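Local coordinates for mandelate racemase/muconate lactonizing enzyme family protein (Azoarcus sp., PDB 2QDE) that is of unknown specific function but belongs to the mandelate racemase/muconate lactonizing enzyme family of the enolase superfamily and carries a barium ion in its metal site, at residues 132-137 against 354-359; 302-307 against 363-368; 327-332 against 347-352. One frame throughout, in Å; residues are numbered along the deposited sequence.

Contact 1 (132-137 against 354-359); sequences IERIPL and GGYLYP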
loop_
_atom_site.group_PDB
_atom_site.type_symbol
_atom_site.label_atom_id
_atom_site.label_comp_id
_atom_site.label_asym_id
_atom_site.label_seq_id
_atom_site.Cartn_x
_atom_site.Cartn_y
_atom_site.Cartn_z
ATOM N N ILE A 132 32.922 -22.008 10.961
ATOM C CA ILE A 132 33.595 -22.659 9.843
ATOM C C ILE A 132 35.093 -22.438 10.067
ATOM O O ILE A 132 35.493 -21.424 10.633
ATOM C CB ILE A 132 33.159 -22.090 8.469
ATOM C CG1 ILE A 132 33.385 -20.578 8.412
ATOM C CG2 ILE A 132 31.703 -22.439 8.212
ATOM C CD1 ILE A 132 33.105 -19.983 7.054
ATOM N N GLU A 133 35.920 -23.385 9.640
ATOM C CA GLU A 133 37.360 -23.274 9.864
ATOM C C GLU A 133 38.094 -22.373 8.882
ATOM O O GLU A 133 39.124 -21.787 9.221
ATOM C CB GLU A 133 37.978 -24.670 9.879
ATOM C CG GLU A 133 37.377 -25.540 10.972
ATOM C CD GLU A 133 37.776 -26.992 10.860
ATOM O OE1 GLU A 133 37.824 -27.517 9.717
ATOM O OE2 GLU A 133 38.024 -27.612 11.918
ATOM N N ARG A 134 37.571 -22.259 7.670
ATOM C CA ARG A 134 38.185 -21.407 6.668
ATOM C C ARG A 134 37.095 -20.727 5.858
ATOM O O ARG A 134 35.979 -21.236 5.743
ATOM C CB ARG A 134 39.118 -22.215 5.765
ATOM C CG ARG A 134 38.448 -23.290 4.955
ATOM C CD ARG A 134 39.494 -24.032 4.153
ATOM N NE ARG A 134 38.906 -25.000 3.236
ATOM C CZ ARG A 134 39.608 -25.733 2.378
ATOM N NH1 ARG A 134 40.933 -25.608 2.321
ATOM N NH2 ARG A 134 38.988 -26.580 1.572
ATOM N N ILE A 135 37.437 -19.574 5.299
ATOM C CA ILE A 135 36.495 -18.759 4.551
ATOM C C ILE A 135 36.809 -18.683 3.068
ATOM O O ILE A 135 37.858 -18.162 2.676
ATOM C CB ILE A 135 36.505 -17.320 5.121
ATOM C CG1 ILE A 135 36.360 -17.374 6.642
ATOM C CG2 ILE A 135 35.413 -16.480 4.471
ATOM C CD1 ILE A 135 36.785 -16.097 7.338
ATOM N N PRO A 136 35.906 -19.194 2.219
ATOM C CA PRO A 136 36.143 -19.142 0.774
ATOM C C PRO A 136 36.072 -17.686 0.299
ATOM O O PRO A 136 35.160 -16.940 0.677
ATOM C CB PRO A 136 35.019 -20.012 0.208
ATOM C CG PRO A 136 33.911 -19.830 1.212
ATOM C CD PRO A 136 34.650 -19.902 2.526
ATOM N N LEU A 137 37.032 -17.290 -0.535
ATOM C CA LEU A 137 37.102 -15.923 -1.023
ATOM C C LEU A 137 36.953 -15.737 -2.526
ATOM O O LEU A 137 37.175 -16.652 -3.320
ATOM C CB LEU A 137 38.437 -15.296 -0.610
ATOM C CG LEU A 137 38.787 -15.203 0.874
ATOM C CD1 LEU A 137 40.266 -14.822 1.019
ATOM C CD2 LEU A 137 37.887 -14.176 1.557
ATOM N N GLY A 354 45.200 -20.814 -1.314
ATOM C CA GLY A 354 44.288 -21.551 -2.171
ATOM C C GLY A 354 42.922 -20.908 -2.335
ATOM O O GLY A 354 41.934 -21.604 -2.571
ATOM N N GLY A 355 42.860 -19.582 -2.222
ATOM C CA GLY A 355 41.591 -18.889 -2.365
ATOM C C GLY A 355 40.738 -18.949 -1.108
ATOM O O GLY A 355 39.521 -18.761 -1.168
ATOM N N TYR A 356 41.378 -19.204 0.029
ATOM C CA TYR A 356 40.686 -19.278 1.315
ATOM C C TYR A 356 41.365 -18.404 2.365
ATOM O O TYR A 356 42.571 -18.177 2.306
ATOM C CB TYR A 356 40.674 -20.716 1.835
ATOM C CG TYR A 356 39.655 -21.633 1.198
ATOM C CD1 TYR A 356 38.337 -21.666 1.652
ATOM C CD2 TYR A 356 40.023 -22.505 0.173
ATOM C CE1 TYR A 356 37.398 -22.561 1.101
ATOM C CE2 TYR A 356 39.100 -23.400 -0.385
ATOM C CZ TYR A 356 37.791 -23.420 0.085
ATOM O OH TYR A 356 36.879 -24.304 -0.466
ATOM N N LEU A 357 40.581 -17.925 3.326
ATOM C CA LEU A 357 41.092 -17.116 4.428
ATOM C C LEU A 357 40.886 -17.890 5.726
ATOM O O LEU A 357 39.793 -18.387 5.995
ATOM C CB LEU A 357 40.356 -15.772 4.513
ATOM C CG LEU A 357 40.405 -15.001 5.846
ATOM C CD1 LEU A 357 41.849 -14.719 6.256
ATOM C CD2 LEU A 357 39.629 -13.690 5.713
ATOM N N TYR A 358 41.944 -18.003 6.521
ATOM C CA TYR A 358 41.884 -18.707 7.798
ATOM C C TYR A 358 42.099 -17.700 8.911
ATOM O O TYR A 358 43.064 -16.939 8.880
ATOM C CB TYR A 358 42.991 -19.757 7.903
ATOM C CG TYR A 358 42.933 -20.859 6.883
ATOM C CD1 TYR A 358 42.433 -22.120 7.215
ATOM C CD2 TYR A 358 43.399 -20.654 5.582
ATOM C CE1 TYR A 358 42.403 -23.155 6.270
ATOM C CE2 TYR A 358 43.371 -21.670 4.637
ATOM C CZ TYR A 358 42.873 -22.915 4.982
ATOM O OH TYR A 358 42.841 -23.902 4.025
ATOM N N PRO A 359 41.217 -17.688 9.919
ATOM C CA PRO A 359 41.389 -16.733 11.016
ATOM C C PRO A 359 42.535 -17.166 11.937
ATOM O O PRO A 359 42.712 -18.358 12.192
ATOM C CB PRO A 359 40.044 -16.791 11.724
ATOM C CG PRO A 359 39.675 -18.236 11.581
ATOM C CD PRO A 359 40.015 -18.517 10.125
HETATM O O HOH W 1 36.230 -26.902 1.372
#
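Three backbone hydrogen bonds join the two segments. I135 and L357 form an antiparallel hydrogen-bonded pair: I135 N gives to L357 O at 2.7 Å, and L357 N gives back to I135 O at 2.8 Å. L137 N continues the pattern with a bond to G355 O. The side chain of R134 adds a fourth bond. Its NH1 donates to Y358 OH at 3.1 Å, nearly straight and in the guanidinium plane. R134 CG takes the crowded position between the backbone N and the carbonyl carbon (chi1 63°). From there the chain runs extended to NE, and the guanidinium lies flat over the Y356 ring. CZ sits 3.8 Å from the Y356 ring centroid with the planes 9° apart, a cation-pi stack. A water bridges R134 NH2 and Y356 OH. In the enolase-type barrel domain, strand 135-140 is the first parallel strand, and strand 356-358 runs antiparallel beside it. R134 CB also lies over a face of the Y358 ring, a CH-pi contact. P136 CB touches Y356 CE1 at 3.6 Å. On the sheet face carrying I135 and L357, I135 CD1 meets L357 CD2, and L137 CD1 reaches L357 CB at 3.6 Å. Helix 303-315 covers this face through A310 and L313.

Contact 2 (302-307 against 363-368); sequences SGLEAS and PGLGIE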
loop_
_atom_site.group_PDB
_atom_site.type_symbol
_atom_site.label_atom_id
_atom_site.label_comp_id
_atom_site.label_asym_id
_atom_site.label_seq_id
_atom_site.Cartn_x
_atom_site.Cartn_y
_atom_site.Cartn_z
ATOM N N SER A 302 45.977 -3.565 6.272
ATOM C CA SER A 302 46.952 -4.558 6.697
ATOM C C SER A 302 46.285 -5.839 7.169
ATOM O O SER A 302 45.067 -5.971 7.103
ATOM C CB SER A 302 47.770 -3.996 7.852
ATOM O OG SER A 302 46.935 -3.829 8.994
ATOM N N GLY A 303 47.100 -6.773 7.652
ATOM C CA GLY A 303 46.572 -8.022 8.169
ATOM C C GLY A 303 45.740 -7.722 9.403
ATOM O O GLY A 303 44.873 -8.514 9.795
ATOM N N LEU A 304 46.002 -6.571 10.024
ATOM C CA LEU A 304 45.248 -6.179 11.204
ATOM C C LEU A 304 43.865 -5.703 10.775
ATOM O O LEU A 304 42.872 -6.012 11.425
ATOM C CB LEU A 304 45.960 -5.066 11.983
ATOM C CG LEU A 304 45.205 -4.591 13.236
ATOM C CD1 LEU A 304 44.933 -5.779 14.147
ATOM C CD2 LEU A 304 46.017 -3.544 13.980
ATOM N N GLU A 305 43.804 -4.952 9.681
ATOM C CA GLU A 305 42.526 -4.464 9.171
ATOM C C GLU A 305 41.641 -5.654 8.794
ATOM O O GLU A 305 40.427 -5.639 9.013
ATOM C CB GLU A 305 42.757 -3.577 7.939
ATOM C CG GLU A 305 41.505 -2.941 7.331
ATOM C CD GLU A 305 40.702 -3.886 6.441
ATOM O OE1 GLU A 305 41.307 -4.774 5.795
ATOM O OE2 GLU A 305 39.460 -3.728 6.370
ATOM N N ALA A 306 42.253 -6.694 8.236
ATOM C CA ALA A 306 41.486 -7.868 7.818
ATOM C C ALA A 306 40.992 -8.755 8.960
ATOM O O ALA A 306 40.012 -9.487 8.800
ATOM C CB ALA A 306 42.314 -8.698 6.847
ATOM N N SER A 307 41.648 -8.679 10.115
ATOM C CA SER A 307 41.289 -9.529 11.254
ATOM C C SER A 307 39.874 -9.487 11.834
ATOM O O SER A 307 39.252 -10.534 12.002
ATOM C CB SER A 307 42.294 -9.332 12.386
ATOM O OG SER A 307 43.528 -9.905 12.019
ATOM N N PRO A 363 45.011 -15.030 20.980
ATOM C CA PRO A 363 44.050 -14.276 21.794
ATOM C C PRO A 363 43.678 -12.950 21.135
ATOM O O PRO A 363 44.511 -12.329 20.469
ATOM C CB PRO A 363 44.799 -14.065 23.109
ATOM C CG PRO A 363 45.819 -15.194 23.128
ATOM C CD PRO A 363 46.281 -15.210 21.706
ATOM N N GLY A 364 42.437 -12.508 21.341
ATOM C CA GLY A 364 41.988 -11.257 20.744
ATOM C C GLY A 364 41.934 -11.377 19.229
ATOM O O GLY A 364 41.512 -12.408 18.702
ATOM N N LEU A 365 42.358 -10.338 18.516
ATOM C CA LEU A 365 42.347 -10.390 17.054
ATOM C C LEU A 365 43.482 -11.277 16.541
ATOM O O LEU A 365 43.571 -11.552 15.343
ATOM C CB LEU A 365 42.472 -8.982 16.461
ATOM C CG LEU A 365 41.254 -8.074 16.662
ATOM C CD1 LEU A 365 41.606 -6.643 16.294
ATOM C CD2 LEU A 365 40.089 -8.584 15.809
ATOM N N GLY A 366 44.346 -11.709 17.457
ATOM C CA GLY A 366 45.458 -12.574 17.100
ATOM C C GLY A 366 46.532 -11.960 16.219
ATOM O O GLY A 366 47.134 -12.659 15.403
ATOM N N ILE A 367 46.778 -10.662 16.386
ATOM C CA ILE A 367 47.778 -9.955 15.594
ATOM C C ILE A 367 48.904 -9.356 16.445
ATOM O O ILE A 367 48.663 -8.807 17.524
ATOM C CB ILE A 367 47.127 -8.803 14.782
ATOM C CG1 ILE A 367 46.081 -9.369 13.813
ATOM C CG2 ILE A 367 48.199 -8.015 14.029
ATOM C CD1 ILE A 367 46.652 -10.258 12.730
ATOM N N GLU A 368 50.126 -9.460 15.931
ATOM C CA GLU A 368 51.327 -8.922 16.580
ATOM C C GLU A 368 51.858 -7.825 15.663
ATOM O O GLU A 368 52.245 -8.097 14.526
ATOM C CB GLU A 368 52.396 -10.004 16.711
ATOM C CG GLU A 368 51.925 -11.277 17.367
ATOM C CD GLU A 368 52.050 -11.231 18.865
ATOM O OE1 GLU A 368 51.705 -10.182 19.460
ATOM O OE2 GLU A 368 52.490 -12.244 19.452
HETATM O O HOH W 2 43.866 -12.606 12.973
#
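I367 lays its CB and CG1 against the CD1 methyl of L304, and the two side chains cross obliquely. The gap from L304 CD1 to I367 CG1 is 3.8 Å. L304 CG stands anti to the backbone N (chi1 179°), so the side chain reaches toward segment 363-368 although its CB does not point there. The same methyl also meets L365 CD1, at 4.1 Å. One methyl of the helix thus touches both L365 and I367.

S307 lies one helical turn further on, and its CB faces the loop. Its OG is anti to the carbonyl carbon, beside the backbone N (chi1 -71°). From there it donates to G303 O at 2.9 Å, in the carbonyl plane, and so stays folded against its own helix. The ethyl arm of I367 lies against this hydroxyl, with S307 OG 3.2 Å from both I367 CG1 and I367 CD1. A water gives one bond to S307 OG and another to L365 O, the latter 2.6 Å long. It bridges the two segments where S307 and L365 are buried; their OG and O make no direct hydrogen bond. L365 O has a further partner in H311, in the same helix. L365 CB packs on S307 CB.

Both backbones are held in shape locally. P363 to G366 is a type II' turn closed by G366 N to P363 O, with G364 at positive phi. At the helix start S302 is the N-cap, and its OG accepts from L304 N at 3.1 Å and, weakly, from E305 N. D49 of strand 45-49 also bonds S302 OG. L304 touches I47 of the same strand, and D113 holds L365 N. The contact therefore lies where the N-terminal domain meets an N-capped helix of the barrel domain, the two-domain layout of the enolase superfamily.

Contact 3 (327-332 against 347-352); sequences AGPLHI and LNVPRF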
loop_
_atom_site.group_PDB
_atom_site.type_symbol
_atom_site.label_atom_id
_atom_site.label_comp_id
_atom_site.label_asym_id
_atom_site.label_seq_id
_atom_site.Cartn_x
_atom_site.Cartn_y
_atom_site.Cartn_z
ATOM N N ALA A 327 40.009 -9.246 1.617
ATOM C CA ALA A 327 41.397 -9.541 1.242
ATOM C C ALA A 327 42.312 -8.322 1.104
ATOM O O ALA A 327 43.145 -8.262 0.192
ATOM C CB ALA A 327 41.409 -10.347 -0.060
ATOM N N GLY A 328 42.167 -7.363 2.013
ATOM C CA GLY A 328 42.982 -6.161 1.968
ATOM C C GLY A 328 44.471 -6.407 1.786
ATOM O O GLY A 328 45.092 -5.772 0.930
ATOM N N PRO A 329 45.076 -7.316 2.571
ATOM C CA PRO A 329 46.508 -7.622 2.471
ATOM C C PRO A 329 46.979 -8.047 1.077
ATOM O O PRO A 329 48.092 -7.711 0.669
ATOM C CB PRO A 329 46.697 -8.730 3.506
ATOM C CG PRO A 329 45.678 -8.379 4.558
ATOM C CD PRO A 329 44.469 -8.056 3.691
ATOM N N LEU A 330 46.143 -8.785 0.349
ATOM C CA LEU A 330 46.521 -9.235 -0.989
ATOM C C LEU A 330 46.588 -8.071 -1.976
ATOM O O LEU A 330 47.376 -8.097 -2.918
ATOM C CB LEU A 330 45.542 -10.301 -1.504
ATOM C CG LEU A 330 45.363 -11.558 -0.644
ATOM C CD1 LEU A 330 44.437 -12.540 -1.359
ATOM C CD2 LEU A 330 46.709 -12.206 -0.385
ATOM N N HIS A 331 45.761 -7.051 -1.766
ATOM C CA HIS A 331 45.767 -5.893 -2.653
ATOM C C HIS A 331 46.966 -5.002 -2.319
ATOM O O HIS A 331 47.658 -4.508 -3.213
ATOM C CB HIS A 331 44.459 -5.102 -2.515
ATOM C CG HIS A 331 43.240 -5.885 -2.899
ATOM N ND1 HIS A 331 42.139 -6.001 -2.076
ATOM C CD2 HIS A 331 42.950 -6.596 -4.015
ATOM C CE1 HIS A 331 41.224 -6.748 -2.669
ATOM N NE2 HIS A 331 41.689 -7.123 -3.847
ATOM N N ILE A 332 47.221 -4.806 -1.030
ATOM C CA ILE A 332 48.346 -3.972 -0.618
ATOM C C ILE A 332 49.688 -4.559 -1.063
ATOM O O ILE A 332 50.572 -3.835 -1.536
ATOM C CB ILE A 332 48.372 -3.785 0.927
ATOM C CG1 ILE A 332 47.223 -2.873 1.362
ATOM C CG2 ILE A 332 49.712 -3.194 1.372
ATOM C CD1 ILE A 332 47.145 -2.671 2.866
ATOM N N LEU A 347 52.900 -8.736 11.938
ATOM C CA LEU A 347 54.017 -9.663 11.823
ATOM C C LEU A 347 53.496 -11.024 11.406
ATOM O O LEU A 347 54.205 -11.799 10.768
ATOM C CB LEU A 347 54.756 -9.794 13.156
ATOM C CG LEU A 347 55.555 -8.582 13.639
ATOM C CD1 LEU A 347 55.979 -8.810 15.072
ATOM C CD2 LEU A 347 56.768 -8.370 12.742
ATOM N N ASN A 348 52.243 -11.302 11.759
ATOM C CA ASN A 348 51.619 -12.580 11.438
ATOM C C ASN A 348 50.283 -12.406 10.705
ATOM O O ASN A 348 49.212 -12.618 11.272
ATOM C CB ASN A 348 51.428 -13.382 12.726
ATOM C CG ASN A 348 50.551 -12.662 13.743
ATOM O OD1 ASN A 348 50.544 -11.429 13.829
ATOM N ND2 ASN A 348 49.817 -13.435 14.529
ATOM N N VAL A 349 50.369 -12.020 9.437
ATOM C CA VAL A 349 49.197 -11.804 8.598
ATOM C C VAL A 349 48.321 -13.059 8.538
ATOM O O VAL A 349 48.832 -14.172 8.421
ATOM C CB VAL A 349 49.623 -11.445 7.156
ATOM C CG1 VAL A 349 48.408 -11.065 6.328
ATOM C CG2 VAL A 349 50.624 -10.295 7.177
ATOM N N PRO A 350 46.989 -12.896 8.641
ATOM C CA PRO A 350 46.117 -14.075 8.577
ATOM C C PRO A 350 46.412 -14.861 7.300
ATOM O O PRO A 350 46.724 -14.277 6.256
ATOM C CB PRO A 350 44.722 -13.465 8.583
ATOM C CG PRO A 350 44.902 -12.271 9.470
ATOM C CD PRO A 350 46.216 -11.688 8.986
ATOM N N ARG A 351 46.302 -16.183 7.383
ATOM C CA ARG A 351 46.594 -17.044 6.247
ATOM C C ARG A 351 45.610 -16.999 5.075
ATOM O O ARG A 351 44.429 -17.316 5.214
ATOM C CB ARG A 351 46.751 -18.490 6.729
ATOM C CG ARG A 351 47.072 -19.484 5.626
ATOM C CD ARG A 351 47.878 -20.654 6.166
ATOM N NE ARG A 351 47.077 -21.650 6.878
ATOM C CZ ARG A 351 46.499 -22.700 6.293
ATOM N NH1 ARG A 351 46.628 -22.888 4.984
ATOM N NH2 ARG A 351 45.812 -23.575 7.017
ATOM N N PHE A 352 46.127 -16.600 3.918
ATOM C CA PHE A 352 45.363 -16.539 2.677
ATOM C C PHE A 352 46.044 -17.592 1.813
ATOM O O PHE A 352 47.190 -17.404 1.392
ATOM C CB PHE A 352 45.515 -15.176 2.008
ATOM C CG PHE A 352 44.751 -14.073 2.679
ATOM C CD1 PHE A 352 43.416 -13.839 2.355
ATOM C CD2 PHE A 352 45.374 -13.249 3.612
ATOM C CE1 PHE A 352 42.710 -12.795 2.954
ATOM C CE2 PHE A 352 44.682 -12.204 4.220
ATOM C CZ PHE A 352 43.347 -11.973 3.887
#
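A327 is the N-cap of the short helix 328-332, and residues 349-352 pass beside it extended, with A327 CA 8.2 Å from F352 CA and P329 CA 7.9 Å from V349 CA. The contact is apolar. F352 carries most of it. Its CG is anti to the carbonyl carbon (chi1 -74°), and the ring reaches to the first turn of the helix. L330 CG lies over one face of the F352 ring, offset toward the rim. The CD2 methyl of L330 also touches F352 CB at 4.0 Å, and its CD1 methyl lies near F352 CD1. The far end of the ring meets the helix start. F352 CE1 is 3.9 Å from A327 CA, and F352 CE2 is 4.0 Å from P329 CG. The proline ring and the phenylalanine side chain cross at about a right angle. V349 CG1, anti to the backbone N (chi1 -173°), is the branch that touches P329 CB, at 4.0 Å. The backbone N of F352 is bonded to S338. P329 rests on A306 and P350 on S307, both in helix 303-315. The cluster lies between that helix and the sheet's outermost strand 351-353, with strands 356-358 and 135-140 next to it.

The three contacts lie on one side of the chain's centre. Contacts 2 and 3 have centres about 10 Å apart, contacts 1 and 3 about 12 Å, and contacts 1 and 2 about 15 Å. Contact 3 is nested along the chain inside the loops closed by both others, which cross each other. Contacts 1 and 3 share a sheet: strand 351-353 pairs with strand 356-358, and L137 CD1 packs on F352 CD1 at 3.6 Å. Contact 2 joins contact 3 through E368, which probably bonds to L347 and N348. Together they pack the late part of the barrel domain, from helix 303-315 to the 363-368 loop, on itself and beside strand 135-140.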